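Long-range contacts in secreted protein (Streptomyces lividans TK24, PDB 5LXZ), which probably acts as a secreted copper-radical oxidase of family AA5, related to galactose oxidase, with its chemistry centred on a mononuclear copper site: residues 79-84 / 91-96; 469-474 / 498-503; 508-513 / 588-593. The protein carries 1 engineered substitution. One frame throughout, in Å; residues are numbered along the deposited sequence. Where two conformers were deposited one is given.

Overall arrangement
Contact 1 lies closest to the metal chemistry of the protein: the side chain of Phe-79 is about 4 Å from a bound copper ion, and its ring meets that of His-461, a copper ligand. Contact 2 belongs to a propeller blade; the contact's centre is about 26 Å from that of contact 1, with the nearest atoms of the two about 12 Å apart. Contact 3, in the Early set domain, is farther still, about 35 Å from contact 1 between centres. Contacts 2 and 3 adjoin, their centres about 15 Å apart. Asp-469 O and Arg-509 NH2, 2.8 Å apart, probably share a hydrogen bond, and Arg-471 and Arg-509 grip one phosphate ion between them.

Contact 1 (79-84 / 91-96); sequences FCTGHT and LLIAGG. With EDO (1,2-ethanediol), chain P.
His-83 and Ile-93 stand side by side and point the same way from a non-hydrogen-bonded pair of an antiparallel hairpin, their CB atoms 4.1 Å apart. With chi1 at 40°, His-83 CG sits between its own backbone N and carbonyl carbon, and the CD2 edge of the imidazole is turned to Ile-93 CD1, which lies near the ring plane. Over one face comes O1 of an ethanediol, probably from the crystallisation liquor, offset toward the rim and 3.1 Å from His-83 CE1. Ile-93 also reaches diagonally across to the partner strand: its CG1, anti to the backbone N, meets Thr-81 OG1 at 3.5 Å as the two side chains cross. That hydroxyl is hydrogen-bonded to Leu-78 O, while Thr-81 CG2 presses on Gly-95 O at 3.3 Å. Farther along, Leu-91 lays CD1 against the carbonyl carbon of Thr-84 at 3.6 Å. Reciprocal backbone bonds join Gly-82 with Ala-94 and Thr-84 with Leu-92, the N of Gly-82 lying 2.9 Å from Ala-94 O. At Gly-95 the backbone angles would jam a side chain against the preceding carbonyl.

Chemically, this is a buried hairpin with polar side chains that lean on residues outside it: Thr-84 OG1 on Asp-553 and His-83 NE2 on His-30 ND1, as Thr-81 does on Leu-78. The bond to His-30, together with Ile-93, limits the turning of the imidazole, whereas the buried Gly-95 O has a methyl group against it and no polar partner. Cys-80 touches the copper ligand Tyr-248, consistent with the cysteine-tyrosine cofactor of this enzyme family.

Contact 2 (469-474 / 498-503); sequences DGRLMF and IYTPPY. With PO4 (phosphate ion), chain G.
Gly-470 O accepts a hydrogen bond from the Tyr-503 hydroxyl, with OH 2.7 Å away on a lone pair in the carbonyl plane. Chi1 of 59° swings the Tyr-503 ring over Pro-501, whose CB sits above the centre of one face; the CD of that proline lies 3.5 Å from Gly-470 O. An alanine in place of Tyr-503 would probably leave Gly-470 O without this donor and open a gap beside the Pro-501 ring.

Arg-471, in one of its two modelled conformers, runs extended alongside Thr-500. Its NE donates to Thr-500 OG1 at 2.9 Å along a bent path, 131° at the hydrogen. NH1 forms a salt bridge with Asp-469 OD2, and NH1 and NH2 each donate almost straight to a phosphate oxygen. Asp-469 OD1 in turn accepts from the Arg-471 backbone N, an Asx turn. Leu-472 exchanges two backbone bonds with Tyr-499 and sets CD1 against Pro-501 CG at 3.8 Å. Met-473 CB meets Ile-498 CD1 at 3.9 Å, and Phe-474 CE1 approaches Tyr-499 CB at 4.2 Å.

Strands 472-476 and 496-500 are the two inner strands of a four-stranded blade, flanked by 462-466 and the N-terminal strand 14-18, the closure expected of a galactose-oxidase-type propeller. Leu-472, Phe-474 and Tyr-499 pack on Leu-419 of the adjoining blade.

Contact 3 (508-513 / 588-593); sequences SRPDLS and VTDGEG. With PO4 (phosphate ion), chain G.
Pro-510 and Leu-512, in the loop between strands 496-500 and 517-518, pack on Val-588 and Asp-590 at the end of strand 582-590, a mainly apolar contact without direct hydrogen bonds in the Early set domain. Leu-512 brings its forked end obliquely onto one branch of Val-588, with CD2 4.0 Å from Val-588 CG1. The other branch, CG2, faces Pro-510 CB at 4.2 Å. The Pro-510 and Asp-590 side chains cross at about a right angle, with Pro-510 CD 3.7 Å from Asp-590 OD2.

Polar linkage runs through one water, 2.8 Å from Ser-508 O and 2.6 Å from Asp-590 OD2, although more acceptors surround it than its protons can serve. With chi1 of 68°, Asp-590 turns OD1 to the backbone N of Glu-592, 2.9 Å away, making an Asx turn within the type I turn that ends at Gly-593; OD1 also accepts from Thr-594 N.

On the propeller side, Arg-509 joins Asp-469 O through NH2 and a phosphate through NH1, while its NE bonds to Pro-595 O. Val-588 continues the packing onto Val-535 and Val-538 of strand 535-541, the neighbour of strand 582-590 in the sheet.

Contact 1 (79-84 / 91-96)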
# COMPACT_ATOMS: atom_id res chain seq x y z
N PHE A 79 -1.03 -0.67 12.67
CA PHE A 79 -0.42 0.30 11.82
C PHE A 79 0.75 -0.45 11.14
O PHE A 79 1.40 -1.22 11.78
CB PHE A 79 0.02 1.46 12.78
CG PHE A 79 1.02 2.42 12.24
CD1 PHE A 79 0.94 2.90 10.96
CD2 PHE A 79 2.06 2.88 13.08
CE1 PHE A 79 1.87 3.82 10.50
CE2 PHE A 79 2.99 3.75 12.62
CZ PHE A 79 2.90 4.24 11.33
N CYS A 80 1.03 -0.23 9.88
CA CYS A 80 2.20 -0.95 9.27
C CYS A 80 1.92 -2.40 8.87
O CYS A 80 2.85 -3.15 8.62
CB CYS A 80 3.50 -1.01 10.15
SG CYS A 80 4.18 0.48 10.92
N THR A 81 0.66 -2.81 8.85
CA THR A 81 0.33 -4.15 8.40
C THR A 81 0.10 -4.23 6.92
O THR A 81 -0.05 -3.22 6.25
CB THR A 81 -1.02 -4.58 9.02
OG1 THR A 81 -1.99 -3.53 8.84
CG2 THR A 81 -0.85 -4.91 10.41
N GLY A 82 0.08 -5.46 6.39
CA GLY A 82 -0.41 -5.75 5.06
C GLY A 82 -1.73 -6.48 5.20
O GLY A 82 -2.04 -7.01 6.27
N HIS A 83 -2.52 -6.53 4.14
CA HIS A 83 -3.88 -7.04 4.28
C HIS A 83 -4.51 -7.31 2.95
O HIS A 83 -4.30 -6.54 1.99
CB HIS A 83 -4.76 -6.13 5.10
CG HIS A 83 -4.55 -4.70 4.82
ND1 HIS A 83 -4.62 -4.16 3.56
CD2 HIS A 83 -4.22 -3.69 5.64
CE1 HIS A 83 -4.39 -2.86 3.62
NE2 HIS A 83 -4.13 -2.55 4.87
N THR A 84 -5.29 -8.38 2.87
CA THR A 84 -6.06 -8.68 1.69
C THR A 84 -7.28 -9.52 2.09
O THR A 84 -7.29 -10.18 3.14
CB THR A 84 -5.18 -9.30 0.60
OG1 THR A 84 -5.81 -9.12 -0.69
CG2 THR A 84 -4.91 -10.75 0.88
N LEU A 91 -10.78 -10.35 6.30
CA LEU A 91 -9.60 -9.61 5.89
C LEU A 91 -8.42 -10.20 6.65
O LEU A 91 -8.40 -10.13 7.87
CB LEU A 91 -9.73 -8.12 6.22
CG LEU A 91 -8.65 -7.23 5.64
CD1 LEU A 91 -8.82 -7.01 4.12
CD2 LEU A 91 -8.64 -5.86 6.33
N LEU A 92 -7.47 -10.79 5.94
CA LEU A 92 -6.25 -11.25 6.57
C LEU A 92 -5.42 -9.99 6.79
O LEU A 92 -5.23 -9.23 5.85
CB LEU A 92 -5.45 -12.22 5.74
CG LEU A 92 -4.14 -12.71 6.33
CD1 LEU A 92 -4.34 -13.55 7.60
CD2 LEU A 92 -3.42 -13.56 5.29
N ILE A 93 -4.93 -9.77 8.00
CA ILE A 93 -4.13 -8.58 8.30
C ILE A 93 -2.89 -9.06 9.09
O ILE A 93 -3.04 -9.81 10.04
CB ILE A 93 -5.02 -7.49 8.95
CG1 ILE A 93 -4.21 -6.20 9.19
CG2 ILE A 93 -5.65 -7.98 10.22
CD1 ILE A 93 -5.11 -5.00 9.43
N ALA A 94 -1.69 -8.73 8.67
CA ALA A 94 -0.49 -9.31 9.23
C ALA A 94 0.62 -8.31 9.28
O ALA A 94 0.74 -7.45 8.39
CB ALA A 94 -0.06 -10.52 8.47
N GLY A 95 1.47 -8.49 10.26
CA GLY A 95 2.54 -7.60 10.51
C GLY A 95 2.18 -6.47 11.44
O GLY A 95 1.26 -6.58 12.25
N GLY A 96 2.92 -5.39 11.31
CA GLY A 96 2.74 -4.23 12.17
C GLY A 96 4.03 -3.79 12.77
O GLY A 96 5.10 -4.13 12.32
C1 EDO P . -0.62 -3.88 1.51
O1 EDO P . -1.68 -3.93 2.49
C2 EDO P . -0.85 -4.94 0.49
O2 EDO P . -1.20 -6.08 1.27

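Contact 2 (469-474 / 498-503)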
# COMPACT_ATOMS: atom_id res chain seq x y z
N ASP A 469 -22.58 2.44 -2.79
CA ASP A 469 -23.49 3.40 -3.43
C ASP A 469 -22.88 4.12 -4.59
O ASP A 469 -23.55 4.97 -5.22
CB ASP A 469 -24.09 4.34 -2.40
CG ASP A 469 -23.11 5.38 -1.90
OD1 ASP A 469 -21.91 5.24 -2.10
OD2 ASP A 469 -23.54 6.37 -1.24
N GLY A 470 -21.62 3.82 -4.93
CA GLY A 470 -20.92 4.47 -6.02
C GLY A 470 -20.19 5.77 -5.67
O GLY A 470 -19.56 6.37 -6.52
N ARG A 471 -20.29 6.21 -4.42
CA ARG A 471 -19.47 7.30 -3.92
C ARG A 471 -18.21 6.71 -3.35
O ARG A 471 -18.08 5.49 -3.23
CB ARG A 471 -20.20 8.09 -2.86
CG ARG A 471 -21.46 8.75 -3.39
CD ARG A 471 -22.19 9.57 -2.32
NE ARG A 471 -23.34 10.25 -2.90
CZ ARG A 471 -24.53 9.69 -3.13
NH1 ARG A 471 -24.77 8.42 -2.82
NH2 ARG A 471 -25.48 10.39 -3.71
N LEU A 472 -17.27 7.59 -3.04
CA LEU A 472 -15.94 7.17 -2.56
C LEU A 472 -15.57 7.88 -1.29
O LEU A 472 -15.82 9.08 -1.13
CB LEU A 472 -14.91 7.42 -3.62
CG LEU A 472 -15.14 6.59 -4.88
CD1 LEU A 472 -15.77 7.45 -5.99
CD2 LEU A 472 -13.87 5.94 -5.38
N MET A 473 -14.93 7.14 -0.39
CA MET A 473 -14.46 7.71 0.86
C MET A 473 -12.95 7.89 0.77
O MET A 473 -12.24 6.99 0.30
CB MET A 473 -14.81 6.81 2.03
CG MET A 473 -14.45 7.38 3.38
SD MET A 473 -12.78 7.03 3.93
CE MET A 473 -12.97 5.31 4.38
N PHE A 474 -12.48 9.04 1.25
CA PHE A 474 -11.08 9.38 1.30
C PHE A 474 -10.69 9.62 2.74
O PHE A 474 -11.42 10.21 3.53
CB PHE A 474 -10.82 10.64 0.47
CG PHE A 474 -10.76 10.37 -1.00
CD1 PHE A 474 -11.93 10.08 -1.73
CD2 PHE A 474 -9.55 10.42 -1.70
CE1 PHE A 474 -11.89 9.81 -3.11
CE2 PHE A 474 -9.53 10.18 -3.06
CZ PHE A 474 -10.67 9.85 -3.77
N ILE A 498 -16.20 12.37 1.47
CA ILE A 498 -16.91 11.58 0.48
C ILE A 498 -16.95 12.32 -0.82
O ILE A 498 -17.32 13.50 -0.83
CB ILE A 498 -18.34 11.34 0.94
CG1 ILE A 498 -18.33 10.69 2.29
CG2 ILE A 498 -19.13 10.52 -0.07
CD1 ILE A 498 -17.69 9.38 2.34
N TYR A 499 -16.56 11.66 -1.89
CA TYR A 499 -16.68 12.20 -3.21
C TYR A 499 -17.85 11.55 -3.91
O TYR A 499 -17.98 10.32 -4.00
CB TYR A 499 -15.38 11.99 -4.03
CG TYR A 499 -15.50 12.52 -5.44
CD1 TYR A 499 -15.66 13.88 -5.67
CD2 TYR A 499 -15.53 11.67 -6.53
CE1 TYR A 499 -15.80 14.36 -6.95
CE2 TYR A 499 -15.63 12.13 -7.82
CZ TYR A 499 -15.83 13.49 -8.03
OH TYR A 499 -15.94 13.92 -9.33
N THR A 500 -18.72 12.39 -4.49
CA THR A 500 -19.85 11.93 -5.28
C THR A 500 -19.51 12.24 -6.74
O THR A 500 -19.41 13.42 -7.13
CB THR A 500 -21.13 12.70 -4.88
OG1 THR A 500 -21.45 12.42 -3.53
CG2 THR A 500 -22.29 12.28 -5.74
N PRO A 501 -19.32 11.22 -7.57
CA PRO A 501 -18.85 11.48 -8.94
C PRO A 501 -19.97 12.10 -9.81
O PRO A 501 -21.13 12.04 -9.44
CB PRO A 501 -18.44 10.08 -9.47
CG PRO A 501 -18.17 9.32 -8.20
CD PRO A 501 -19.16 9.80 -7.20
N PRO A 502 -19.61 12.61 -10.98
CA PRO A 502 -20.61 13.23 -11.87
C PRO A 502 -21.78 12.31 -12.18
O PRO A 502 -22.92 12.76 -12.35
CB PRO A 502 -19.81 13.48 -13.13
CG PRO A 502 -18.40 13.67 -12.67
CD PRO A 502 -18.25 12.75 -11.50
N TYR A 503 -21.53 10.99 -12.23
CA TYR A 503 -22.58 10.04 -12.60
C TYR A 503 -23.75 9.95 -11.65
O TYR A 503 -24.79 9.35 -12.00
CB TYR A 503 -21.99 8.65 -12.96
CG TYR A 503 -21.17 7.90 -11.90
CD1 TYR A 503 -21.57 7.84 -10.58
CD2 TYR A 503 -20.04 7.21 -12.26
CE1 TYR A 503 -20.85 7.15 -9.63
CE2 TYR A 503 -19.31 6.49 -11.31
CZ TYR A 503 -19.72 6.47 -10.01
OH TYR A 503 -18.98 5.76 -9.07
P PO4 G . -28.27 7.95 -4.05
O1 PO4 G . -29.45 7.82 -3.11
O2 PO4 G . -27.11 7.16 -3.40
O3 PO4 G . -28.61 7.41 -5.42
O4 PO4 G . -27.91 9.40 -4.26

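Contact 3 (508-513 / 588-593)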
# COMPACT_ATOMS: atom_id res chain seq x y z
N SER A 508 -31.93 9.45 -13.16
CA SER A 508 -32.13 8.42 -12.15
C SER A 508 -31.29 7.19 -12.45
O SER A 508 -31.03 6.84 -13.60
CB SER A 508 -33.59 8.03 -12.07
OG SER A 508 -34.37 9.19 -11.83
N ARG A 509 -30.85 6.54 -11.41
CA ARG A 509 -29.93 5.45 -11.63
C ARG A 509 -30.72 4.15 -11.85
O ARG A 509 -31.89 4.04 -11.43
CB ARG A 509 -28.90 5.40 -10.49
CG ARG A 509 -29.43 5.07 -9.13
CD ARG A 509 -28.49 5.55 -8.05
NE ARG A 509 -27.17 4.93 -8.16
CZ ARG A 509 -26.20 5.02 -7.27
NH1 ARG A 509 -26.34 5.72 -6.14
NH2 ARG A 509 -25.09 4.41 -7.50
N PRO A 510 -30.12 3.18 -12.56
CA PRO A 510 -30.76 1.89 -12.67
C PRO A 510 -30.96 1.25 -11.31
O PRO A 510 -30.10 1.34 -10.43
CB PRO A 510 -29.80 1.06 -13.53
CG PRO A 510 -28.58 1.83 -13.68
CD PRO A 510 -28.83 3.23 -13.26
N ASP A 511 -32.11 0.62 -11.14
CA ASP A 511 -32.41 -0.14 -9.94
C ASP A 511 -31.78 -1.53 -10.07
O ASP A 511 -31.57 -2.04 -11.17
CB ASP A 511 -33.92 -0.26 -9.75
CG ASP A 511 -34.60 -1.00 -10.90
OD1 ASP A 511 -34.52 -0.52 -12.07
OD2 ASP A 511 -35.19 -2.08 -10.64
N LEU A 512 -31.50 -2.16 -8.94
CA LEU A 512 -30.93 -3.50 -8.93
C LEU A 512 -31.24 -4.18 -7.61
O LEU A 512 -30.96 -3.63 -6.54
CB LEU A 512 -29.40 -3.41 -9.15
CG LEU A 512 -28.66 -4.73 -9.27
CD1 LEU A 512 -29.07 -5.51 -10.50
CD2 LEU A 512 -27.17 -4.43 -9.28
N SER A 513 -31.86 -5.35 -7.68
CA SER A 513 -32.12 -6.14 -6.49
C SER A 513 -31.90 -7.59 -6.80
O SER A 513 -31.78 -7.98 -7.96
CB SER A 513 -33.54 -5.88 -5.98
OG SER A 513 -34.47 -6.12 -6.99
N VAL A 588 -24.36 -2.38 -12.11
CA VAL A 588 -24.80 -2.32 -13.50
C VAL A 588 -24.84 -0.87 -13.90
O VAL A 588 -25.26 -0.02 -13.10
CB VAL A 588 -26.15 -3.05 -13.72
CG1 VAL A 588 -26.04 -4.47 -13.15
CG2 VAL A 588 -27.34 -2.32 -13.11
N THR A 589 -24.43 -0.57 -15.11
CA THR A 589 -24.38 0.80 -15.56
C THR A 589 -25.16 0.92 -16.85
O THR A 589 -25.05 0.05 -17.74
CB THR A 589 -22.92 1.21 -15.72
OG1 THR A 589 -22.29 1.15 -14.42
CG2 THR A 589 -22.78 2.59 -16.22
N ASP A 590 -25.94 2.01 -16.96
CA ASP A 590 -26.80 2.18 -18.14
C ASP A 590 -26.08 2.88 -19.27
O ASP A 590 -24.90 3.24 -19.17
CB ASP A 590 -28.11 2.85 -17.74
CG ASP A 590 -27.95 4.30 -17.30
OD1 ASP A 590 -26.92 4.94 -17.58
OD2 ASP A 590 -28.87 4.78 -16.61
N GLY A 591 -26.82 3.21 -20.34
CA GLY A 591 -26.25 3.87 -21.50
C GLY A 591 -25.86 5.33 -21.35
O GLY A 591 -25.20 5.87 -22.23
N GLU A 592 -26.28 5.95 -20.25
CA GLU A 592 -25.83 7.28 -19.85
C GLU A 592 -24.56 7.21 -18.98
O GLU A 592 -23.98 8.23 -18.65
CB GLU A 592 -26.91 8.00 -19.05
CG GLU A 592 -28.27 8.07 -19.75
CD GLU A 592 -29.34 8.71 -18.88
OE1 GLU A 592 -29.12 9.87 -18.49
OE2 GLU A 592 -30.38 8.06 -18.58
N GLY A 593 -24.13 6.00 -18.62
CA GLY A 593 -22.98 5.81 -17.73
C GLY A 593 -23.31 5.91 -16.25
O GLY A 593 -22.40 6.06 -15.42
P PO4 G . -28.27 7.95 -4.05
O1 PO4 G . -29.45 7.82 -3.11
O2 PO4 G . -27.11 7.16 -3.40
O3 PO4 G . -28.61 7.41 -5.42
O4 PO4 G . -27.91 9.40 -4.26
O HOH W 1 -29.38 7.24 -15.86